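Local atomic coordinates of ATP-dependent zinc metalloprotease FtsH (Thermotoga maritima, PDB entry 4M8A), a protein that probably works as a membrane-bound, processive, ATP-dependent zinc metallopeptidase that degrades cytoplasmic and membrane proteins and takes part in quality control of integral membrane proteins. Residues Val13-Asp18 with Leu34-Lys39; Val26-Asp31 with Trp50-Ser55. All blocks are in the same frame, centred on the assembly; numbering follows the deposited sequence.

Contact 1 of 2, residues Val13-Asp18 with Leu34-Lys39; sequences VQMVED and LRVYTK
Met-15 reaches from helix 9-17 across to Val-36 and Thr-38 on strand 33-38, a helix-on-sheet contact in the small alpha/beta periplasmic domain of FtsH. The helix lies over one face of the mixed four-stranded sheet, and the backbones stay well apart: even the closest pair of CA atoms, Met-15 and Thr-38, is separated by 9.2 Å. One long side chain spans that gap. Met-15 leaves the helix with CG anti to the carbonyl carbon (chi1 -73°), runs on extended to SD, and bends at chi3 (54°), which swings the terminal methyl onto the strand. There Met-15 CE meets Thr-38 CG2 at 3.6 Å, methyl against methyl, with the two side chains crossing at about a right angle. Val-36, two residues back along the same strand, also points its CB toward the helix, but the touch is looser: its CG1 lies 4.5 Å from Met-15 CE.

No hydrogen bond links the two segments; the contact is apolar and buried. Met-15 also touches Leu-7, Val-22 and Val-23, while Val-36 packs on Phe-12 of the same helix and on Val-46 of strand 43-47. The methionine therefore belongs to a wider hydrophobic layer between helix and sheet.

Thr-38 splits its two branches between different tasks. The methyl serves the apolar layer, whereas the hydroxyl is engaged at the turn that follows the strand, hydrogen-bonded to Asp-40 OD1 and to the backbone N of Arg-42. On the helix side, a backbone bond from Glu-17 N to Val-13 O, 2.9 Å long, spans the turn that carries Met-15.

Contact 2 of 2, residues Val26-Asp31 with Trp50-Ser55; sequences VVIRDD and WAVNDS
A loop laid against the end of a beta strand makes this contact: residues 50-55, leading from strand 43-47 into helix 55-63, pack on the last residues of strand 23-29. Ile-28 and Val-52 carry it, and their CA atoms are 6.3 Å apart. With CG1 of Ile-28 beside the backbone N (chi1 -56°), CG2 is left anti to that nitrogen, and this branch does the touching, 3.7 Å from Val-52 CG1 and 3.8 Å from Val-52 CB. The two side chains meet at a slant. Val-52 CG1 also comes within 4.1 Å of the carbonyl oxygen of Arg-29, a looser touch on the strand's backbone. No hydrogen bond joins the segments.

The CB of Arg-29 points away from the loop, and its guanidinium clasps Asp-31 two residues on. It grips the carboxylate side-on with two nitrogens: NE to OD1 at 3.0 Å, and NH2 to OD2 at 2.9 Å in a nearly straight bond (166°). OD2 lies in the guanidinium plane, yet NH2 stands well above the carboxylate plane, so the two flat groups are strongly turned against each other. Asp-31 OD1 also takes the backbone N of Val-33, tying the salt bridge into the turn between strands 23-29 and 33-38.

Two neighbouring subunits reach the contact: Ile-28 packs on Trp-50 of one, and Asp-31 O accepts a hydrogen bond from Arg-72 NH1 of the other. Within the loop, a backbone bond from Asp-54 N to Ala-51 O (3.1 Å) closes a turn. Asp-54 then caps the following helix, its OD1 bonded to the backbone N of Leu-57, an arrangement typical of an N-cap aspartate.

Overall arrangement
From the N terminus, helix 9-17 comes first, followed by the antiparallel strands 23-29 and 33-38. Contact 1 closes the loop from helix 9-17 to strand 33-38, with the whole of strand 23-29 inside it. Contact 2 starts within that loop and runs past strands 33-38 and 43-47 to the segment before helix 55-63, so the two cross along the chain rather than nest. Their centres lie 13 Å apart, and they meet directly in the sheet, where Arg-35 O faces Val-27 N at 2.8 Å, probably hydrogen-bonded. Contact 1 thus joins the first helix to the sheet, and contact 2 joins the same sheet to the approach to the second helix.

Contact 1 of 2, residues Val13-Asp18 with Leu34-Lys39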
loop_
_atom_site.group_PDB
_atom_site.type_symbol
_atom_site.label_atom_id
_atom_site.label_comp_id
_atom_site.label_asym_id
_atom_site.label_seq_id
_atom_site.Cartn_x
_atom_site.Cartn_y
_atom_site.Cartn_z
ATOM N N VAL B 13 15.776 -3.533 -5.282
ATOM C CA VAL B 13 14.337 -3.537 -5.526
ATOM C C VAL B 13 13.779 -4.956 -5.417
ATOM O O VAL B 13 12.718 -5.158 -4.813
ATOM C CB VAL B 13 13.984 -2.876 -6.879
ATOM C CG1 VAL B 13 12.525 -3.043 -7.192
ATOM C CG2 VAL B 13 14.366 -1.399 -6.852
ATOM N N GLN B 14 14.523 -5.924 -5.971
ATOM C CA GLN B 14 14.219 -7.366 -5.891
ATOM C C GLN B 14 14.028 -7.848 -4.449
ATOM O O GLN B 14 13.154 -8.673 -4.155
ATOM C CB GLN B 14 15.340 -8.196 -6.552
ATOM C CG GLN B 14 15.167 -8.485 -8.048
ATOM C CD GLN B 14 16.409 -9.073 -8.739
ATOM O OE1 GLN B 14 17.435 -9.345 -8.112
ATOM N NE2 GLN B 14 16.306 -9.262 -10.050
ATOM N N MET B 15 14.863 -7.333 -3.557
ATOM C CA MET B 15 14.817 -7.671 -2.134
ATOM C C MET B 15 13.636 -7.032 -1.421
ATOM O O MET B 15 12.993 -7.654 -0.570
ATOM C CB MET B 15 16.120 -7.271 -1.449
ATOM C CG MET B 15 17.247 -8.184 -1.812
ATOM S SD MET B 15 18.795 -7.609 -1.131
ATOM C CE MET B 15 18.367 -7.449 0.589
ATOM N N VAL B 16 13.355 -5.786 -1.770
ATOM C CA VAL B 16 12.200 -5.101 -1.217
ATOM C C VAL B 16 10.903 -5.823 -1.605
ATOM O O VAL B 16 10.019 -6.032 -0.760
ATOM C CB VAL B 16 12.179 -3.624 -1.659
ATOM C CG1 VAL B 16 10.882 -2.948 -1.231
ATOM C CG2 VAL B 16 13.384 -2.891 -1.078
ATOM N N GLU B 17 10.811 -6.238 -2.868
ATOM C CA GLU B 17 9.584 -6.818 -3.415
ATOM C C GLU B 17 9.352 -8.265 -3.015
ATOM O O GLU B 17 8.234 -8.769 -3.157
ATOM C CB GLU B 17 9.578 -6.723 -4.943
ATOM C CG GLU B 17 9.597 -5.315 -5.476
ATOM C CD GLU B 17 9.559 -5.258 -6.995
ATOM O OE1 GLU B 17 9.891 -6.271 -7.659
ATOM O OE2 GLU B 17 9.196 -4.193 -7.532
ATOM N N ASP B 18 10.401 -8.931 -2.540
ATOM C CA ASP B 18 10.305 -10.327 -2.121
ATOM C C ASP B 18 9.150 -10.506 -1.128
ATOM O O ASP B 18 9.052 -9.765 -0.159
ATOM C CB ASP B 18 11.630 -10.761 -1.489
ATOM C CG ASP B 18 11.808 -12.264 -1.470
ATOM O OD1 ASP B 18 10.809 -12.979 -1.251
ATOM O OD2 ASP B 18 12.949 -12.729 -1.672
ATOM N N LEU B 34 22.605 4.135 -0.454
ATOM C CA LEU B 34 21.660 3.532 0.460
ATOM C C LEU B 34 22.359 2.413 1.188
ATOM O O LEU B 34 23.006 1.578 0.573
ATOM C CB LEU B 34 20.476 2.919 -0.296
ATOM C CG LEU B 34 19.795 3.743 -1.384
ATOM C CD1 LEU B 34 18.684 2.935 -2.015
ATOM C CD2 LEU B 34 19.267 5.056 -0.837
ATOM N N ARG B 35 22.250 2.390 2.508
ATOM C CA ARG B 35 22.722 1.238 3.251
ATOM C C ARG B 35 21.509 0.415 3.619
ATOM O O ARG B 35 20.557 0.914 4.234
ATOM C CB ARG B 35 23.495 1.661 4.491
ATOM C CG ARG B 35 24.880 2.181 4.192
ATOM C CD ARG B 35 25.693 2.199 5.457
ATOM N NE ARG B 35 25.839 3.548 5.976
ATOM C CZ ARG B 35 25.168 4.031 7.013
ATOM N NH1 ARG B 35 24.287 3.276 7.668
ATOM N NH2 ARG B 35 25.395 5.273 7.398
ATOM N N VAL B 36 21.541 -0.843 3.212
ATOM C CA VAL B 36 20.382 -1.718 3.299
ATOM C C VAL B 36 20.671 -2.864 4.271
ATOM O O VAL B 36 21.595 -3.642 4.078
ATOM C CB VAL B 36 20.026 -2.280 1.913
ATOM C CG1 VAL B 36 18.815 -3.199 1.990
ATOM C CG2 VAL B 36 19.798 -1.136 0.920
ATOM N N TYR B 37 19.880 -2.943 5.326
ATOM C CA TYR B 37 20.053 -3.947 6.363
ATOM C C TYR B 37 18.988 -5.020 6.231
ATOM O O TYR B 37 17.829 -4.721 5.969
ATOM C CB TYR B 37 19.960 -3.295 7.746
ATOM C CG TYR B 37 21.033 -2.273 8.014
ATOM C CD1 TYR B 37 20.913 -0.956 7.551
ATOM C CD2 TYR B 37 22.174 -2.614 8.733
ATOM C CE1 TYR B 37 21.906 -0.019 7.803
ATOM C CE2 TYR B 37 23.166 -1.686 8.988
ATOM C CZ TYR B 37 23.035 -0.392 8.516
ATOM O OH TYR B 37 24.040 0.530 8.762
ATOM N N THR B 38 19.381 -6.265 6.443
ATOM C CA THR B 38 18.465 -7.381 6.352
ATOM C C THR B 38 18.174 -7.984 7.718
ATOM O O THR B 38 18.959 -7.842 8.666
ATOM C CB THR B 38 19.001 -8.488 5.448
ATOM O OG1 THR B 38 20.221 -8.997 5.999
ATOM C CG2 THR B 38 19.252 -7.967 4.053
ATOM N N LYS B 39 17.046 -8.678 7.803
ATOM C CA LYS B 39 16.631 -9.311 9.046
ATOM C C LYS B 39 17.588 -10.408 9.473
ATOM O O LYS B 39 17.641 -10.747 10.659
ATOM C CB LYS B 39 15.214 -9.863 8.913
ATOM C CG LYS B 39 14.183 -8.773 8.671
ATOM C CD LYS B 39 12.759 -9.306 8.668
ATOM C CE LYS B 39 11.776 -8.177 8.366
ATOM N NZ LYS B 39 10.374 -8.674 8.210
#

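Contact 2 of 2, residues Val26-Asp31 with Trp50-Ser55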
loop_
_atom_site.group_PDB
_atom_site.type_symbol
_atom_site.label_atom_id
_atom_site.label_comp_id
_atom_site.label_asym_id
_atom_site.label_seq_id
_atom_site.Cartn_x
_atom_site.Cartn_y
_atom_site.Cartn_z
ATOM N N VAL B 26 16.458 0.707 5.573
ATOM C CA VAL B 26 17.166 1.390 4.509
ATOM C C VAL B 26 17.580 2.753 5.022
ATOM O O VAL B 26 16.734 3.550 5.427
ATOM C CB VAL B 26 16.294 1.537 3.241
ATOM C CG1 VAL B 26 17.044 2.291 2.163
ATOM C CG2 VAL B 26 15.864 0.145 2.729
ATOM N N VAL B 27 18.887 2.996 5.035
ATOM C CA VAL B 27 19.402 4.297 5.439
ATOM C C VAL B 27 19.716 5.057 4.152
ATOM O O VAL B 27 20.515 4.603 3.325
ATOM C CB VAL B 27 20.668 4.190 6.338
ATOM C CG1 VAL B 27 21.250 5.578 6.650
ATOM C CG2 VAL B 27 20.352 3.428 7.619
ATOM N N ILE B 28 19.054 6.191 3.976
ATOM C CA ILE B 28 19.213 7.011 2.782
ATOM C C ILE B 28 20.220 8.114 3.115
ATOM O O ILE B 28 19.903 9.114 3.778
ATOM C CB ILE B 28 17.869 7.593 2.314
ATOM C CG1 ILE B 28 16.848 6.468 2.076
ATOM C CG2 ILE B 28 18.052 8.407 1.031
ATOM C CD1 ILE B 28 15.456 6.982 1.629
ATOM N N ARG B 29 21.456 7.899 2.698
ATOM C CA ARG B 29 22.524 8.827 3.024
ATOM C C ARG B 29 22.483 10.038 2.112
ATOM O O ARG B 29 22.110 9.942 0.932
ATOM C CB ARG B 29 23.871 8.133 2.853
ATOM C CG ARG B 29 24.120 6.982 3.826
ATOM C CD ARG B 29 25.371 6.183 3.458
ATOM N NE ARG B 29 26.513 7.059 3.216
ATOM C CZ ARG B 29 27.369 7.444 4.152
ATOM N NH1 ARG B 29 27.223 7.007 5.398
ATOM N NH2 ARG B 29 28.375 8.244 3.834
ATOM N N ASP B 30 22.913 11.178 2.633
ATOM C CA ASP B 30 22.931 12.370 1.801
ATOM C C ASP B 30 23.926 12.290 0.636
ATOM O O ASP B 30 23.821 13.073 -0.306
ATOM C CB ASP B 30 23.087 13.651 2.625
ATOM C CG ASP B 30 24.500 13.895 3.085
ATOM O OD1 ASP B 30 25.311 12.953 3.126
ATOM O OD2 ASP B 30 24.805 15.061 3.424
ATOM N N ASP B 31 24.867 11.335 0.680
ATOM C CA ASP B 31 25.779 11.140 -0.453
ATOM C C ASP B 31 25.229 10.229 -1.559
ATOM O O ASP B 31 25.948 9.858 -2.487
ATOM C CB ASP B 31 27.186 10.699 -0.007
ATOM C CG ASP B 31 27.228 9.305 0.593
ATOM O OD1 ASP B 31 26.184 8.624 0.655
ATOM O OD2 ASP B 31 28.343 8.885 0.992
ATOM N N TRP B 50 19.612 8.595 -7.391
ATOM C CA TRP B 50 18.254 8.876 -7.860
ATOM C C TRP B 50 17.190 8.507 -6.835
ATOM O O TRP B 50 16.076 9.004 -6.891
ATOM C CB TRP B 50 17.965 8.124 -9.159
ATOM C CG TRP B 50 18.275 6.655 -9.080
ATOM C CD1 TRP B 50 17.431 5.657 -8.693
ATOM C CD2 TRP B 50 19.519 6.026 -9.409
ATOM N NE1 TRP B 50 18.071 4.441 -8.756
ATOM C CE2 TRP B 50 19.358 4.640 -9.193
ATOM C CE3 TRP B 50 20.761 6.500 -9.848
ATOM C CZ2 TRP B 50 20.388 3.719 -9.410
ATOM C CZ3 TRP B 50 21.787 5.582 -10.072
ATOM C CH2 TRP B 50 21.592 4.210 -9.854
ATOM N N ALA B 51 17.536 7.623 -5.906
ATOM C CA ALA B 51 16.553 7.084 -4.987
ATOM C C ALA B 51 16.179 8.061 -3.881
ATOM O O ALA B 51 15.108 7.952 -3.307
ATOM C CB ALA B 51 17.082 5.795 -4.384
ATOM N N VAL B 52 17.058 9.010 -3.585
ATOM C CA VAL B 52 16.943 9.776 -2.349
ATOM C C VAL B 52 15.772 10.734 -2.336
ATOM O O VAL B 52 15.375 11.216 -1.274
ATOM C CB VAL B 52 18.233 10.554 -2.046
ATOM C CG1 VAL B 52 19.445 9.621 -2.172
ATOM C CG2 VAL B 52 18.351 11.765 -2.970
ATOM N N ASN B 53 15.225 11.024 -3.510
ATOM C CA ASN B 53 14.053 11.886 -3.601
ATOM C C ASN B 53 12.907 11.219 -4.341
ATOM O O ASN B 53 11.980 11.891 -4.796
ATOM C CB ASN B 53 14.415 13.202 -4.290
ATOM C CG ASN B 53 15.161 12.988 -5.598
ATOM O OD1 ASN B 53 14.997 11.964 -6.264
ATOM N ND2 ASN B 53 15.995 13.952 -5.964
ATOM N N ASP B 54 12.980 9.897 -4.468
ATOM C CA ASP B 54 11.932 9.120 -5.124
ATOM C C ASP B 54 10.836 8.817 -4.107
ATOM O O ASP B 54 10.925 7.838 -3.354
ATOM C CB ASP B 54 12.517 7.824 -5.699
ATOM C CG ASP B 54 11.469 6.942 -6.390
ATOM O OD1 ASP B 54 10.244 7.228 -6.324
ATOM O OD2 ASP B 54 11.880 5.940 -7.007
ATOM N N SER B 55 9.800 9.651 -4.102
ATOM C CA SER B 55 8.737 9.556 -3.106
ATOM C C SER B 55 7.955 8.260 -3.228
ATOM O O SER B 55 7.421 7.766 -2.239
ATOM C CB SER B 55 7.776 10.740 -3.225
ATOM O OG SER B 55 7.086 10.705 -4.465
#